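Local coordinates for putative redox protein (Lactobacillus casei, PDB 2QL8), which probably acts as a redox enzyme of the OsmC/Ohr family, a group that includes thiol-dependent peroxide reductases, at the interface of chains A and B. Numbering follows the deposited sequence. Chains: chain A/B, Putative redox protein.

Contact 1: the interface of chains A and B. Residues chain A 16-17, 26-28, 32, 36, 51; chain B 50, 54, 57-58.
Helix 48-70 of chain B, the long central helix of the OsmC/Ohr fold, sets B:Leu54 against A:Ala16 and A:Ala26 on strands 12-18 and 24-27 of chain A. The CG of B:Leu54 lies anti to its own carbonyl carbon (chi1 -68°), and its two methyls part to serve different neighbours. CD2 runs up to the backbone at the end of strand 24-27, 3.6 Å from A:Tyr27 CA, and also touches the methyl of A:Ala26 at 3.7 Å. CD1 instead meets A:Leu32 CD2 at the limit of contact, the two side chains crossing at about a right angle. A:Leu51, from the partner's helix 48-70, comes in at the base, its CD1 4.0 Å from B:Leu54 CB. On the strand 12-18 side, the methyl of A:Ala16 abuts the helix backbone, 3.4 Å from B:Leu54 N. One turn earlier, the extended chain of B:Gln50 passes across A:Ile28, whose CD1 rests 3.6 Å from B:Gln50 CB. The amide oxygen OE1 of B:Gln50 then holds a water at 2.8 Å, and that water also bonds to the backbone N of A:Leu32, a water bridge in a patch whose direct contacts are apolar. One turn later, the hydroxyl OG1 of B:Thr58 bonds back to B:Leu54 O at 2.8 Å, giving the hydroxyl a partner within its own helix while it faces the methyls of A:Ala26 and A:Thr36.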
loop_
_atom_site.group_PDB
_atom_site.type_symbol
_atom_site.label_atom_id
_atom_site.label_comp_id
_atom_site.label_asym_id
_atom_site.label_seq_id
_atom_site.Cartn_x
_atom_site.Cartn_y
_atom_site.Cartn_z
ATOM N N ALA A 16 -5.252 3.954 -9.441
ATOM C CA ALA A 16 -3.804 4.066 -9.672
ATOM C C ALA A 16 -3.450 3.176 -10.861
ATOM O O ALA A 16 -3.964 2.056 -10.983
ATOM C CB ALA A 16 -3.026 3.620 -8.456
ATOM N N ILE A 17 -2.561 3.668 -11.727
ATOM C CA ILE A 17 -2.137 2.924 -12.905
ATOM C C ILE A 17 -0.613 2.796 -12.954
ATOM O O ILE A 17 0.111 3.773 -12.648
ATOM C CB ILE A 17 -2.675 3.587 -14.193
ATOM C CG1 ILE A 17 -4.212 3.578 -14.206
ATOM C CG2 ILE A 17 -2.070 2.913 -15.444
ATOM C CD1 ILE A 17 -4.893 4.357 -15.392
ATOM N N ALA A 26 4.330 5.360 -11.863
ATOM C CA ALA A 26 2.967 4.973 -11.477
ATOM C C ALA A 26 2.245 6.274 -11.191
ATOM O O ALA A 26 2.874 7.258 -10.773
ATOM C CB ALA A 26 2.980 4.073 -10.229
ATOM N N TYR A 27 0.944 6.310 -11.460
ATOM C CA TYR A 27 0.198 7.533 -11.247
ATOM C C TYR A 27 -1.254 7.333 -10.909
ATOM O O TYR A 27 -1.862 6.350 -11.218
ATOM C CB TYR A 27 0.300 8.446 -12.480
ATOM C CG TYR A 27 -0.315 7.862 -13.744
ATOM C CD1 TYR A 27 0.395 6.992 -14.534
ATOM C CD2 TYR A 27 -1.614 8.178 -14.121
ATOM C CE1 TYR A 27 -0.172 6.468 -15.704
ATOM C CE2 TYR A 27 -2.180 7.655 -15.248
ATOM C CZ TYR A 27 -1.444 6.801 -16.052
ATOM O OH TYR A 27 -2.030 6.312 -17.226
ATOM N N ILE A 28 -1.760 8.342 -10.227
ATOM C CA ILE A 28 -3.185 8.516 -9.980
ATOM C C ILE A 28 -3.705 9.385 -11.127
ATOM O O ILE A 28 -3.250 10.513 -11.298
ATOM C CB ILE A 28 -3.431 9.273 -8.642
ATOM C CG1 ILE A 28 -2.730 8.589 -7.450
ATOM C CG2 ILE A 28 -4.927 9.477 -8.372
ATOM C CD1 ILE A 28 -3.104 7.117 -7.259
ATOM N N LEU A 32 -1.306 12.551 -8.436
ATOM C CA LEU A 32 0.134 12.341 -8.212
ATOM C C LEU A 32 0.711 11.309 -9.174
ATOM O O LEU A 32 0.155 10.231 -9.339
ATOM C CB LEU A 32 0.358 11.849 -6.773
ATOM C CG LEU A 32 1.768 11.453 -6.308
ATOM C CD1 LEU A 32 2.713 12.695 -6.373
ATOM C CD2 LEU A 32 1.754 10.750 -4.935
ATOM N N THR A 36 9.274 5.438 -10.631
ATOM C CA THR A 36 9.527 4.171 -10.004
ATOM C C THR A 36 10.791 3.503 -10.604
ATOM O O THR A 36 11.169 3.758 -11.748
ATOM C CB THR A 36 8.296 3.216 -10.140
ATOM O OG1 THR A 36 8.024 2.939 -11.516
ATOM C CG2 THR A 36 7.059 3.806 -9.438
ATOM N N LEU A 51 6.031 2.656 -1.232
ATOM C CA LEU A 51 4.667 3.137 -1.409
ATOM C C LEU A 51 3.741 2.508 -0.366
ATOM O O LEU A 51 2.881 3.203 0.212
ATOM C CB LEU A 51 4.194 2.915 -2.844
ATOM C CG LEU A 51 4.843 3.838 -3.881
ATOM C CD1 LEU A 51 4.710 3.201 -5.304
ATOM C CD2 LEU A 51 4.258 5.248 -3.792
ATOM N N GLN B 50 -4.754 6.060 -2.337
ATOM C CA GLN B 50 -3.900 6.301 -3.495
ATOM C C GLN B 50 -2.551 5.604 -3.389
ATOM O O GLN B 50 -2.066 4.962 -4.348
ATOM C CB GLN B 50 -3.681 7.805 -3.723
ATOM C CG GLN B 50 -4.948 8.511 -4.246
ATOM C CD GLN B 50 -4.778 9.970 -4.522
ATOM O OE1 GLN B 50 -3.691 10.498 -4.336
ATOM N NE2 GLN B 50 -5.864 10.642 -4.913
ATOM N N LEU B 54 -0.972 2.815 -5.827
ATOM C CA LEU B 54 0.330 2.977 -6.473
ATOM C C LEU B 54 1.247 1.788 -6.183
ATOM O O LEU B 54 1.978 1.289 -7.068
ATOM C CB LEU B 54 0.969 4.293 -6.067
ATOM C CG LEU B 54 0.306 5.568 -6.563
ATOM C CD1 LEU B 54 0.842 6.816 -5.814
ATOM C CD2 LEU B 54 0.424 5.745 -8.097
ATOM N N SER B 57 -0.380 -1.543 -7.950
ATOM C CA SER B 57 -0.322 -1.471 -9.424
ATOM C C SER B 57 1.130 -1.648 -9.907
ATOM O O SER B 57 1.399 -2.356 -10.869
ATOM C CB SER B 57 -0.901 -0.152 -9.970
ATOM O OG SER B 57 -0.227 1.001 -9.510
ATOM N N THR B 58 2.064 -1.028 -9.181
ATOM C CA THR B 58 3.491 -1.114 -9.528
ATOM C C THR B 58 4.015 -2.541 -9.332
ATOM O O THR B 58 4.769 -3.089 -10.167
ATOM C CB THR B 58 4.312 -0.096 -8.749
ATOM O OG1 THR B 58 3.870 1.228 -9.081
ATOM C CG2 THR B 58 5.819 -0.223 -8.991
HETATM O O HOH W 1 -3.039 12.600 -6.045
#

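Contact 2: the interface of chains A and B. Residues chain A 81-84, 95-97; chain B 7, 13-15.
A:Lys82 of strand 77-88 runs past B:Trp7 in the opposite direction and slants across B:Thr13 where the two OsmC/Ohr-family subunits join their sheets edge to edge. Its CG is anti to the backbone N (chi1 -172°) and the chain beyond stays extended. CB passes B:Thr14 O at the margin of contact, and CG comes to 3.4 Å from the same carbonyl oxygen, B:Thr14 O. CD lies 3.7 Å from B:Trp7 CZ3, above and outside the rim of the six-membered ring, and CE reaches B:Thr13 CB at 3.9 Å. The aliphatic stem runs between the indole and the threonines of strand 12-18. B:Trp7, from the 3-10 helix 5-7, is lodged on strands 77-88 and 91-102 of chain A. A:Leu95 lays its CD1 methyl over one face of the five-membered ring, 3.6 Å from its centroid, in a CH-pi contact. A:Ala84 CB sits under CZ3 on the same face, and A:His97 CB meets B:Trp7 CZ2 at 3.6 Å from the opposite face, with the six-membered ring between the two. The carbonyl oxygen of A:Lys82 lies at the indole edge, in the ring plane. At the other end of the indole, NE1 gives its N-H to a water that also bonds to A:Val96 O. Beside this pocket the strands pair antiparallel: A:Val83 N donates to B:Thr14 O at 2.9 Å, and B:Thr14 N returns a bond to A:Val83 O at 3.0 Å.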
loop_
_atom_site.group_PDB
_atom_site.type_symbol
_atom_site.label_atom_id
_atom_site.label_comp_id
_atom_site.label_asym_id
_atom_site.label_seq_id
_atom_site.Cartn_x
_atom_site.Cartn_y
_atom_site.Cartn_z
ATOM N N VAL A 81 7.064 2.931 9.481
ATOM C CA VAL A 81 6.823 1.600 8.971
ATOM C C VAL A 81 8.071 1.167 8.214
ATOM O O VAL A 81 8.524 1.869 7.302
ATOM C CB VAL A 81 5.560 1.555 8.046
ATOM C CG1 VAL A 81 5.427 0.199 7.346
ATOM C CG2 VAL A 81 4.290 1.928 8.853
ATOM N N LYS A 82 8.546 -0.023 8.567
ATOM C CA LYS A 82 9.642 -0.651 7.818
ATOM C C LYS A 82 9.065 -1.761 6.954
ATOM O O LYS A 82 8.216 -2.528 7.391
ATOM C CB LYS A 82 10.707 -1.201 8.777
ATOM C CG LYS A 82 11.986 -1.716 8.091
ATOM C CD LYS A 82 12.966 -2.204 9.152
ATOM C CE LYS A 82 14.292 -2.684 8.561
ATOM N NZ LYS A 82 15.313 -2.814 9.663
ATOM N N VAL A 83 9.518 -1.814 5.695
ATOM C CA VAL A 83 9.082 -2.863 4.775
ATOM C C VAL A 83 10.346 -3.545 4.234
ATOM O O VAL A 83 11.276 -2.857 3.790
ATOM C CB VAL A 83 8.231 -2.308 3.595
ATOM C CG1 VAL A 83 7.775 -3.443 2.653
ATOM C CG2 VAL A 83 7.026 -1.521 4.142
ATOM N N ALA A 84 10.346 -4.873 4.297
ATOM C CA ALA A 84 11.421 -5.714 3.774
ATOM C C ALA A 84 10.924 -6.529 2.566
ATOM O O ALA A 84 9.799 -7.012 2.555
ATOM C CB ALA A 84 11.947 -6.646 4.867
ATOM N N LEU A 95 7.669 -8.098 4.094
ATOM C CA LEU A 95 7.405 -8.052 5.544
ATOM C C LEU A 95 7.175 -6.607 5.929
ATOM O O LEU A 95 7.806 -5.709 5.384
ATOM C CB LEU A 95 8.605 -8.580 6.349
ATOM C CG LEU A 95 9.087 -10.001 6.008
ATOM C CD1 LEU A 95 10.399 -10.248 6.796
ATOM C CD2 LEU A 95 8.070 -11.106 6.242
ATOM N N VAL A 96 6.255 -6.380 6.872
ATOM C CA VAL A 96 5.880 -5.037 7.268
ATOM C C VAL A 96 5.885 -4.928 8.806
ATOM O O VAL A 96 5.298 -5.773 9.511
ATOM C CB VAL A 96 4.451 -4.696 6.776
ATOM C CG1 VAL A 96 4.057 -3.259 7.210
ATOM C CG2 VAL A 96 4.323 -4.920 5.230
ATOM N N HIS A 97 6.602 -3.936 9.306
ATOM C CA HIS A 97 6.689 -3.706 10.756
ATOM C C HIS A 97 6.425 -2.239 11.071
ATOM O O HIS A 97 7.172 -1.358 10.600
ATOM C CB HIS A 97 8.063 -4.116 11.310
ATOM C CG HIS A 97 8.132 -3.954 12.796
ATOM N ND1 HIS A 97 7.421 -4.762 13.659
ATOM C CD2 HIS A 97 8.812 -3.068 13.562
ATOM C CE1 HIS A 97 7.677 -4.381 14.906
ATOM N NE2 HIS A 97 8.498 -3.347 14.869
ATOM N N TRP B 7 13.234 -11.569 8.818
ATOM C CA TRP B 7 13.811 -10.236 8.831
ATOM C C TRP B 7 15.340 -10.195 8.866
ATOM O O TRP B 7 15.931 -9.116 8.720
ATOM C CB TRP B 7 13.305 -9.436 10.042
ATOM C CG TRP B 7 11.938 -8.839 9.883
ATOM C CD1 TRP B 7 10.786 -9.360 10.342
ATOM C CD2 TRP B 7 11.618 -7.606 9.252
ATOM N NE1 TRP B 7 9.724 -8.532 10.024
ATOM C CE2 TRP B 7 10.210 -7.436 9.367
ATOM C CE3 TRP B 7 12.356 -6.631 8.593
ATOM C CZ2 TRP B 7 9.552 -6.334 8.833
ATOM C CZ3 TRP B 7 11.701 -5.520 8.088
ATOM C CH2 TRP B 7 10.302 -5.388 8.226
ATOM N N THR B 13 15.457 -3.331 2.308
ATOM C CA THR B 13 14.551 -2.749 3.300
ATOM C C THR B 13 14.432 -1.245 3.083
ATOM O O THR B 13 15.310 -0.578 2.548
ATOM C CB THR B 13 14.961 -3.041 4.767
ATOM O OG1 THR B 13 16.144 -2.301 5.075
ATOM C CG2 THR B 13 15.186 -4.515 5.051
ATOM N N THR B 14 13.291 -0.698 3.505
ATOM C CA THR B 14 13.077 0.738 3.476
ATOM C C THR B 14 12.178 1.090 4.668
ATOM O O THR B 14 11.594 0.240 5.299
ATOM C CB THR B 14 12.397 1.215 2.127
ATOM O OG1 THR B 14 12.352 2.646 2.014
ATOM C CG2 THR B 14 10.970 0.603 1.989
ATOM N N THR B 15 12.118 2.375 4.935
ATOM C CA THR B 15 11.267 2.894 6.002
ATOM C C THR B 15 10.519 4.137 5.557
ATOM O O THR B 15 11.010 4.932 4.748
ATOM C CB THR B 15 12.087 3.211 7.282
ATOM O OG1 THR B 15 12.735 4.470 7.117
ATOM C CG2 THR B 15 13.110 2.137 7.568
HETATM O O HOH W 2 6.679 -8.352 10.436
#

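The C-alpha centres of contact 1 and contact 2 lie about 19 Å apart, and strand 12-18 takes part in both. In contact 1 this strand of chain A packs on helix 48-70 of chain B; in contact 2 the preceding residues of the same strand in chain B, 13-15, extend the sheet of chain A through strand 77-88. The two-fold axis repeats each contact with the chains exchanged, so either strand 12-18 touches both the partner's helix and the partner's sheet edge. This intertwining fits the tightly joined dimer usual in the OsmC/Ohr family; the structure alone does not show how it assembles.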